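Phytochromobilin synthase (Solanum lycopersicum, PDB 6KME) probably catalyses the ferredoxin-dependent reduction of biliverdin IX alpha, which it binds, to phytochromobilin, the chromophore of plant phytochromes. Local coordinates at residues A[48-61]-A[72-84]. The protein carries 1 engineered substitution. Numbering follows the deposited sequence.
Sequences TLLSPSPLQEKYSS and QMLSFEAHKIRLL
Ser-51 and Glu-77 exchange two nearly straight backbone hydrogen bonds, Ser-51 N to Glu-77 O at 2.7 Å and Glu-77 N to Ser-51 O at 2.8 Å, and Met-73 N bonds Ser-60 O in the same antiparallel pairing. Between these points strand 51-63 is interrupted by the 3-10 segment 54-57, and in one of its two modelled conformers the Gln-56 amide bridges the break: OE1 accepts from Ser-75 N (2.9 Å), while NE2 donates to Met-73 O, which lies in the amide plane. With CG anti to the backbone N (chi1 -159°) and a bend at chi2, its chain folds back to the strand. Ser-53 OG closes an ST turn, accepting from Leu-55 N at 2.9 Å, and shares a water with Glu-77 OE1. With an alanine in place of Ser-53, Leu-55 N would probably lose its side-chain acceptor and the water its second partner. Among apolar contacts, Leu-50 CD2 meets Leu-84 CD2 at 3.9 Å, the side chains crossing at about a right angle, and Leu-55 CD1 meets Leu-83 CD2 similarly. Met-73 SD lies obliquely beside the Tyr-59 ring. Strand 51-63 edges the antiparallel sheet of the bilin reductase alpha/beta/alpha sandwich; Leu-50, Phe-76 and Leu-84 pack on helix 34-47, Leu-55, Tyr-59, Met-73 and Ser-75 on helix 251-262.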
ATOM      1  N   THR A  48      -4.363  -7.938 -19.027  1.00 26.32           N
ATOM      2  CA  THR A  48      -5.406  -6.999 -19.419  1.00 26.50           C
ATOM      3  C   THR A  48      -4.732  -5.957 -20.304  1.00 28.79           C
ATOM      4  O   THR A  48      -3.604  -6.154 -20.762  1.00 33.40           O
ATOM      5  CB  THR A  48      -6.101  -6.403 -18.182  1.00 22.60           C
ATOM      6  OG1 THR A  48      -7.231  -5.616 -18.589  1.00 30.31           O
ATOM      7  CG2 THR A  48      -5.135  -5.529 -17.358  1.00 26.10           C
ATOM      8  N   LEU A  49      -5.416  -4.848 -20.560  1.00 29.77           N
ATOM      9  CA  LEU A  49      -4.824  -3.731 -21.282  1.00 27.33           C
ATOM     10  C   LEU A  49      -4.958  -2.483 -20.429  1.00 29.24           C
ATOM     11  O   LEU A  49      -6.074  -2.034 -20.152  1.00 30.61           O
ATOM     12  CB  LEU A  49      -5.485  -3.530 -22.648  1.00 33.86           C
ATOM     13  CG  LEU A  49      -4.900  -2.362 -23.451  1.00 35.58           C
ATOM     14  CD1 LEU A  49      -3.386  -2.506 -23.596  1.00 34.28           C
ATOM     15  CD2 LEU A  49      -5.567  -2.252 -24.809  1.00 33.09           C
ATOM     16  N   LEU A  50      -3.825  -1.926 -20.013  1.00 24.54           N
ATOM     17  CA  LEU A  50      -3.850  -0.690 -19.255  1.00 28.05           C
ATOM     18  C   LEU A  50      -4.173   0.484 -20.167  1.00 31.33           C
ATOM     19  O   LEU A  50      -3.808   0.515 -21.350  1.00 28.33           O
ATOM     20  CB  LEU A  50      -2.511  -0.465 -18.552  1.00 25.13           C
ATOM     21  CG  LEU A  50      -2.129  -1.410 -17.415  1.00 30.08           C
ATOM     22  CD1 LEU A  50      -0.654  -1.233 -17.042  1.00 32.48           C
ATOM     23  CD2 LEU A  50      -2.996  -1.148 -16.184  1.00 27.90           C
ATOM     24  N   SER A  51      -4.891   1.451 -19.611  1.00 27.52           N
ATOM     25  CA  SER A  51      -5.115   2.703 -20.304  1.00 37.08           C
ATOM     26  C   SER A  51      -4.605   3.847 -19.432  1.00 33.55           C
ATOM     27  O   SER A  51      -4.502   3.698 -18.208  1.00 29.03           O
ATOM     28  CB  SER A  51      -6.602   2.901 -20.645  1.00 45.66           C
ATOM     29  OG  SER A  51      -7.416   2.846 -19.491  1.00 48.36           O
ATOM     30  N   PRO A  52      -4.243   4.981 -20.024  1.00 37.32           N
ATOM     31  CA  PRO A  52      -3.711   6.084 -19.213  1.00 39.12           C
ATOM     32  C   PRO A  52      -4.771   6.632 -18.266  1.00 38.29           C
ATOM     33  O   PRO A  52      -5.937   6.789 -18.636  1.00 35.57           O
ATOM     34  CB  PRO A  52      -3.300   7.122 -20.263  1.00 45.67           C
ATOM     35  CG  PRO A  52      -4.165   6.828 -21.442  1.00 45.72           C
ATOM     36  CD  PRO A  52      -4.356   5.343 -21.451  1.00 41.36           C
ATOM     37  N   SER A  53      -4.362   6.905 -17.021  1.00 33.42           N
ATOM     38  CA  SER A  53      -5.244   7.644 -16.130  1.00 26.13           C
ATOM     39  C   SER A  53      -5.251   9.126 -16.496  1.00 34.57           C
ATOM     40  O   SER A  53      -4.226   9.668 -16.917  1.00 38.28           O
ATOM     41  CB  SER A  53      -4.796   7.487 -14.671  1.00 25.13           C
ATOM     42  OG  SER A  53      -5.394   8.468 -13.832  1.00 29.67           O
ATOM     43  N   PRO A  54      -6.390   9.807 -16.323  1.00 35.14           N
ATOM     44  CA  PRO A  54      -6.394  11.275 -16.450  1.00 32.24           C
ATOM     45  C   PRO A  54      -5.425  11.958 -15.500  1.00 29.21           C
ATOM     46  O   PRO A  54      -5.047  13.108 -15.742  1.00 32.00           O
ATOM     47  CB  PRO A  54      -7.845  11.657 -16.123  1.00 34.02           C
ATOM     48  CG  PRO A  54      -8.626  10.384 -16.206  1.00 42.20           C
ATOM     49  CD  PRO A  54      -7.691   9.286 -15.873  1.00 42.37           C
ATOM     50  N   LEU A  55      -5.011  11.291 -14.425  1.00 32.37           N
ATOM     51  CA  LEU A  55      -4.052  11.905 -13.511  1.00 36.17           C
ATOM     52  C   LEU A  55      -2.706  12.175 -14.177  1.00 33.01           C
ATOM     53  O   LEU A  55      -1.960  13.034 -13.700  1.00 28.28           O
ATOM     54  CB  LEU A  55      -3.863  11.020 -12.274  1.00 32.11           C
ATOM     55  CG  LEU A  55      -5.059  10.936 -11.321  1.00 27.76           C
ATOM     56  CD1 LEU A  55      -4.862   9.834 -10.261  1.00 28.14           C
ATOM     57  CD2 LEU A  55      -5.295  12.287 -10.665  1.00 32.78           C
ATOM     58  N   GLN A  56      -2.391  11.481 -15.280  1.00 33.66           N
ATOM     59  CA  GLN A  56      -1.082  11.675 -15.892  0.57 39.52           C
ATOM     60  C   GLN A  56      -0.886  13.103 -16.389  1.00 42.10           C
ATOM     61  O   GLN A  56       0.264  13.542 -16.519  1.00 40.24           O
ATOM     62  CB  GLN A  56      -0.868  10.670 -17.035  0.57 39.61           C
ATOM     63  CG  GLN A  56       0.610  10.440 -17.406  0.57 37.95           C
ATOM     64  CD  GLN A  56       1.402   9.667 -16.347  0.57 34.83           C
ATOM     65  OE1 GLN A  56       1.173   8.476 -16.130  0.57 34.36           O
ATOM     66  NE2 GLN A  56       2.349  10.341 -15.700  0.57 24.65           N
ATOM     67  N   GLU A  57      -1.964  13.845 -16.646  1.00 36.53           N
ATOM     68  CA  GLU A  57      -1.860  15.225 -17.094  1.00 44.91           C
ATOM     69  C   GLU A  57      -1.662  16.204 -15.948  1.00 49.78           C
ATOM     70  O   GLU A  57      -1.380  17.380 -16.206  1.00 52.71           O
ATOM     71  CB  GLU A  57      -3.106  15.627 -17.873  1.00 47.66           C
ATOM     72  CG  GLU A  57      -3.459  14.671 -18.989  1.00 69.68           C
ATOM     73  CD  GLU A  57      -4.911  14.767 -19.359  1.00 84.66           C
ATOM     74  OE1 GLU A  57      -5.520  15.812 -19.043  1.00 86.97           O
ATOM     75  OE2 GLU A  57      -5.446  13.800 -19.946  1.00 93.82           O
ATOM     76  N   LYS A  58      -1.823  15.757 -14.700  1.00 37.56           N
ATOM     77  CA  LYS A  58      -1.614  16.613 -13.541  1.00 40.91           C
ATOM     78  C   LYS A  58      -0.488  16.145 -12.627  1.00 36.13           C
ATOM     79  O   LYS A  58       0.006  16.952 -11.831  1.00 35.11           O
ATOM     80  CB  LYS A  58      -2.910  16.731 -12.721  1.00 41.17           C
ATOM     81  N   TYR A  59      -0.051  14.885 -12.731  1.00 29.18           N
ATOM     82  CA  TYR A  59       0.993  14.326 -11.860  1.00 27.94           C
ATOM     83  C   TYR A  59       1.936  13.493 -12.722  1.00 37.63           C
ATOM     84  O   TYR A  59       1.604  12.366 -13.092  1.00 37.47           O
ATOM     85  CB  TYR A  59       0.386  13.483 -10.740  1.00 23.70           C
ATOM     86  CG  TYR A  59      -0.527  14.307  -9.873  1.00 26.79           C
ATOM     87  CD1 TYR A  59      -0.010  15.112  -8.861  1.00 22.81           C
ATOM     88  CD2 TYR A  59      -1.896  14.322 -10.097  1.00 31.08           C
ATOM     89  CE1 TYR A  59      -0.842  15.908  -8.087  1.00 26.91           C
ATOM     90  CE2 TYR A  59      -2.736  15.105  -9.325  1.00 33.66           C
ATOM     91  CZ  TYR A  59      -2.205  15.892  -8.320  1.00 31.58           C
ATOM     92  OH  TYR A  59      -3.044  16.675  -7.560  1.00 28.17           O
ATOM     93  N   SER A  60       3.116  14.036 -13.024  1.00 30.46           N
ATOM     94  CA  SER A  60       4.070  13.279 -13.826  1.00 31.44           C
ATOM     95  C   SER A  60       5.485  13.439 -13.289  1.00 32.82           C
ATOM     96  O   SER A  60       6.165  12.447 -13.015  1.00 34.94           O
ATOM     97  CB  SER A  60       4.005  13.707 -15.297  1.00 37.97           C
ATOM     98  OG  SER A  60       4.300  15.086 -15.432  1.00 40.93           O
ATOM     99  N   SER A  61       5.930  14.681 -13.133  1.00 34.30           N
ATOM    100  CA  SER A  61       7.279  14.968 -12.678  1.00 36.13           C
ATOM    101  C   SER A  61       7.261  16.196 -11.784  1.00 39.72           C
ATOM    102  O   SER A  61       6.602  17.195 -12.094  1.00 37.20           O
ATOM    103  CB  SER A  61       8.225  15.189 -13.863  1.00 42.76           C
ATOM    104  OG  SER A  61       9.509  15.556 -13.411  1.00 48.54           O
ATOM    105  N   GLN A  72       8.901  11.059  -9.626  1.00 23.75           N
ATOM    106  CA  GLN A  72       8.348  10.605 -10.897  1.00 32.25           C
ATOM    107  C   GLN A  72       7.056   9.849 -10.631  1.00 26.89           C
ATOM    108  O   GLN A  72       7.022   8.944  -9.787  1.00 25.43           O
ATOM    109  CB  GLN A  72       9.339   9.715 -11.645  1.00 40.52           C
ATOM    110  CG  GLN A  72      10.699  10.344 -11.859  1.00 54.93           C
ATOM    111  CD  GLN A  72      11.823   9.332 -11.716  1.00 69.30           C
ATOM    112  OE1 GLN A  72      12.034   8.494 -12.595  1.00 72.94           O
ATOM    113  NE2 GLN A  72      12.542   9.395 -10.595  1.00 64.42           N
ATOM    114  N   MET A  73       5.993  10.222 -11.348  1.00 25.45           N
ATOM    115  CA  MET A  73       4.674   9.653 -11.101  1.00 20.88           C
ATOM    116  C   MET A  73       4.065   9.108 -12.386  1.00 25.71           C
ATOM    117  O   MET A  73       4.140   9.741 -13.447  1.00 27.02           O
ATOM    118  CB  MET A  73       3.748  10.693 -10.473  1.00 21.89           C
ATOM    119  CG  MET A  73       4.192  11.077  -9.074  1.00 24.07           C
ATOM    120  SD  MET A  73       3.456  12.583  -8.453  1.00 29.84           S
ATOM    121  CE  MET A  73       4.379  13.835  -9.356  1.00 22.83           C
ATOM    122  N   LEU A  74       3.448   7.933 -12.275  1.00 27.76           N
ATOM    123  CA  LEU A  74       2.781   7.279 -13.393  1.00 31.23           C
ATOM    124  C   LEU A  74       1.409   6.811 -12.933  1.00 28.45           C
ATOM    125  O   LEU A  74       1.227   6.477 -11.766  1.00 23.37           O
ATOM    126  CB  LEU A  74       3.587   6.088 -13.897  1.00 30.61           C
ATOM    127  CG  LEU A  74       4.990   6.323 -14.433  1.00 34.85           C
ATOM    128  CD1 LEU A  74       5.687   4.981 -14.517  1.00 32.70           C
ATOM    129  CD2 LEU A  74       4.923   6.984 -15.811  1.00 32.21           C
ATOM    130  N   SER A  75       0.437   6.785 -13.845  1.00 28.45           N
ATOM    131  CA  SER A  75      -0.879   6.314 -13.434  1.00 24.97           C
ATOM    132  C   SER A  75      -1.610   5.688 -14.618  1.00 22.95           C
ATOM    133  O   SER A  75      -1.469   6.121 -15.769  1.00 24.46           O
ATOM    134  CB  SER A  75      -1.714   7.438 -12.795  1.00 22.78           C
ATOM    135  OG  SER A  75      -1.779   8.598 -13.612  1.00 25.04           O
ATOM    136  N   PHE A  76      -2.395   4.657 -14.312  1.00 24.96           N
ATOM    137  CA  PHE A  76      -3.093   3.878 -15.326  1.00 27.53           C
ATOM    138  C   PHE A  76      -4.401   3.381 -14.734  1.00 30.55           C
ATOM    139  O   PHE A  76      -4.618   3.431 -13.518  1.00 25.27           O
ATOM    140  CB  PHE A  76      -2.244   2.695 -15.808  1.00 24.39           C
ATOM    141  CG  PHE A  76      -0.909   3.094 -16.358  1.00 29.75           C
ATOM    142  CD1 PHE A  76      -0.776   3.467 -17.687  1.00 32.24           C
ATOM    143  CD2 PHE A  76       0.212   3.110 -15.541  1.00 33.82           C
ATOM    144  CE1 PHE A  76       0.457   3.835 -18.191  1.00 40.90           C
ATOM    145  CE2 PHE A  76       1.442   3.483 -16.045  1.00 33.10           C
ATOM    146  CZ  PHE A  76       1.565   3.850 -17.355  1.00 33.92           C
ATOM    147  N   GLU A  77      -5.277   2.901 -15.609  1.00 34.18           N
ATOM    148  CA  GLU A  77      -6.443   2.147 -15.184  1.00 29.87           C
ATOM    149  C   GLU A  77      -6.637   0.978 -16.136  1.00 31.08           C
ATOM    150  O   GLU A  77      -5.936   0.850 -17.149  1.00 28.40           O
ATOM    151  CB  GLU A  77      -7.703   3.026 -15.099  1.00 34.77           C
ATOM    152  CG  GLU A  77      -7.983   3.907 -16.297  1.00 49.06           C
ATOM    153  CD  GLU A  77      -9.089   4.913 -16.008  1.00 51.59           C
ATOM    154  OE1 GLU A  77      -8.820   5.942 -15.343  1.00 43.56           O
ATOM    155  OE2 GLU A  77     -10.239   4.651 -16.416  1.00 52.57           O
ATOM    156  N   ALA A  78      -7.577   0.102 -15.774  1.00 25.26           N
ATOM    157  CA  ALA A  78      -7.912  -1.081 -16.566  1.00 29.84           C
ATOM    158  C   ALA A  78      -9.351  -1.453 -16.238  1.00 27.58           C
ATOM    159  O   ALA A  78      -9.992  -0.817 -15.393  1.00 26.26           O
ATOM    160  CB  ALA A  78      -6.935  -2.233 -16.291  1.00 29.20           C
ATOM    161  N   HIS A  79      -9.864  -2.497 -16.897  1.00 30.58           N
ATOM    162  CA  HIS A  79     -11.281  -2.814 -16.739  1.00 31.33           C
ATOM    163  C   HIS A  79     -11.653  -3.062 -15.279  1.00 27.67           C
ATOM    164  O   HIS A  79     -12.723  -2.637 -14.826  1.00 30.57           O
ATOM    165  CB  HIS A  79     -11.682  -4.027 -17.573  1.00 30.63           C
ATOM    166  CG  HIS A  79     -13.137  -4.354 -17.455  1.00 32.47           C
ATOM    167  ND1 HIS A  79     -14.119  -3.624 -18.093  1.00 34.49           N
ATOM    168  CD2 HIS A  79     -13.783  -5.304 -16.736  1.00 32.10           C
ATOM    169  CE1 HIS A  79     -15.304  -4.122 -17.790  1.00 33.01           C
ATOM    170  NE2 HIS A  79     -15.128  -5.147 -16.976  1.00 30.62           N
ATOM    171  N   LYS A  80     -10.805  -3.770 -14.537  1.00 23.30           N
ATOM    172  CA  LYS A  80     -11.083  -4.054 -13.129  1.00 24.34           C
ATOM    173  C   LYS A  80     -10.317  -3.159 -12.164  1.00 28.17           C
ATOM    174  O   LYS A  80     -10.563  -3.235 -10.955  1.00 25.72           O
ATOM    175  CB  LYS A  80     -10.767  -5.526 -12.809  1.00 24.99           C
ATOM    176  CG  LYS A  80     -11.556  -6.518 -13.688  1.00 24.71           C
ATOM    177  CD  LYS A  80     -11.161  -7.963 -13.394  1.00 22.30           C
ATOM    178  CE  LYS A  80     -11.870  -8.948 -14.349  1.00 23.32           C
ATOM    179  NZ  LYS A  80     -11.409 -10.334 -14.028  1.00 22.65           N
ATOM    180  N   ILE A  81      -9.411  -2.315 -12.656  1.00 26.23           N
ATOM    181  CA  ILE A  81      -8.511  -1.526 -11.817  1.00 25.45           C
ATOM    182  C   ILE A  81      -8.944  -0.070 -11.907  1.00 27.49           C
ATOM    183  O   ILE A  81      -8.854   0.552 -12.973  1.00 25.86           O
ATOM    184  CB  ILE A  81      -7.050  -1.699 -12.244  1.00 25.44           C
ATOM    185  CG1 ILE A  81      -6.681  -3.186 -12.213  1.00 32.74           C
ATOM    186  CG2 ILE A  81      -6.105  -0.884 -11.339  1.00 27.19           C
ATOM    187  CD1 ILE A  81      -5.353  -3.488 -12.842  1.00 29.76           C
ATOM    188  N   ARG A  82      -9.432   0.473 -10.788  1.00 24.57           N
ATOM    189  CA  ARG A  82      -9.745   1.898 -10.733  1.00 25.91           C
ATOM    190  C   ARG A  82      -8.494   2.752 -10.939  1.00 28.61           C
ATOM    191  O   ARG A  82      -8.529   3.764 -11.652  1.00 22.76           O
ATOM    192  CB  ARG A  82     -10.413   2.232  -9.393  1.00 24.54           C
ATOM    193  CG  ARG A  82     -10.932   3.661  -9.276  1.00 26.09           C
ATOM    194  CD  ARG A  82     -11.566   3.931  -7.930  1.00 30.63           C
ATOM    195  NE  ARG A  82     -10.590   3.876  -6.827  1.00 29.75           N
ATOM    196  CZ  ARG A  82      -9.736   4.845  -6.518  1.00 30.50           C
ATOM    197  NH1 ARG A  82      -9.717   5.965  -7.230  1.00 24.89           N
ATOM    198  NH2 ARG A  82      -8.898   4.697  -5.490  1.00 26.92           N
ATOM    199  N   LEU A  83      -7.379   2.365 -10.327  1.00 21.53           N
ATOM    200  CA  LEU A  83      -6.172   3.189 -10.379  1.00 22.70           C
ATOM    201  C   LEU A  83      -4.959   2.325 -10.088  1.00 21.48           C
ATOM    202  O   LEU A  83      -4.888   1.686  -9.034  1.00 21.49           O
ATOM    203  CB  LEU A  83      -6.244   4.352  -9.380  1.00 24.74           C
ATOM    204  CG  LEU A  83      -4.967   5.197  -9.346  1.00 20.91           C
ATOM    205  CD1 LEU A  83      -4.620   5.762 -10.747  1.00 20.32           C
ATOM    206  CD2 LEU A  83      -5.086   6.317  -8.314  1.00 23.58           C
ATOM    207  N   LEU A  84      -4.017   2.305 -11.017  1.00 21.24           N
ATOM    208  CA  LEU A  84      -2.692   1.751 -10.791  1.00 17.68           C
ATOM    209  C   LEU A  84      -1.726   2.922 -10.865  1.00 23.81           C
ATOM    210  O   LEU A  84      -1.652   3.590 -11.900  1.00 25.97           O
ATOM    211  CB  LEU A  84      -2.342   0.700 -11.844  1.00 21.25           C
ATOM    212  CG  LEU A  84      -0.995  -0.015 -11.752  1.00 30.18           C
ATOM    213  CD1 LEU A  84      -0.981  -0.893 -10.532  1.00 38.44           C
ATOM    214  CD2 LEU A  84      -0.760  -0.868 -13.016  1.00 33.03           C
TER
HETATM  215  O   HOH W   1      -8.648  -2.729 -19.489  1.00 28.85           O
HETATM  216  O   HOH W   2      -7.651   7.102 -12.900  1.00 40.75           O
HETATM  217  O   HOH W   3       0.603   9.981 -13.277  1.00 27.97           O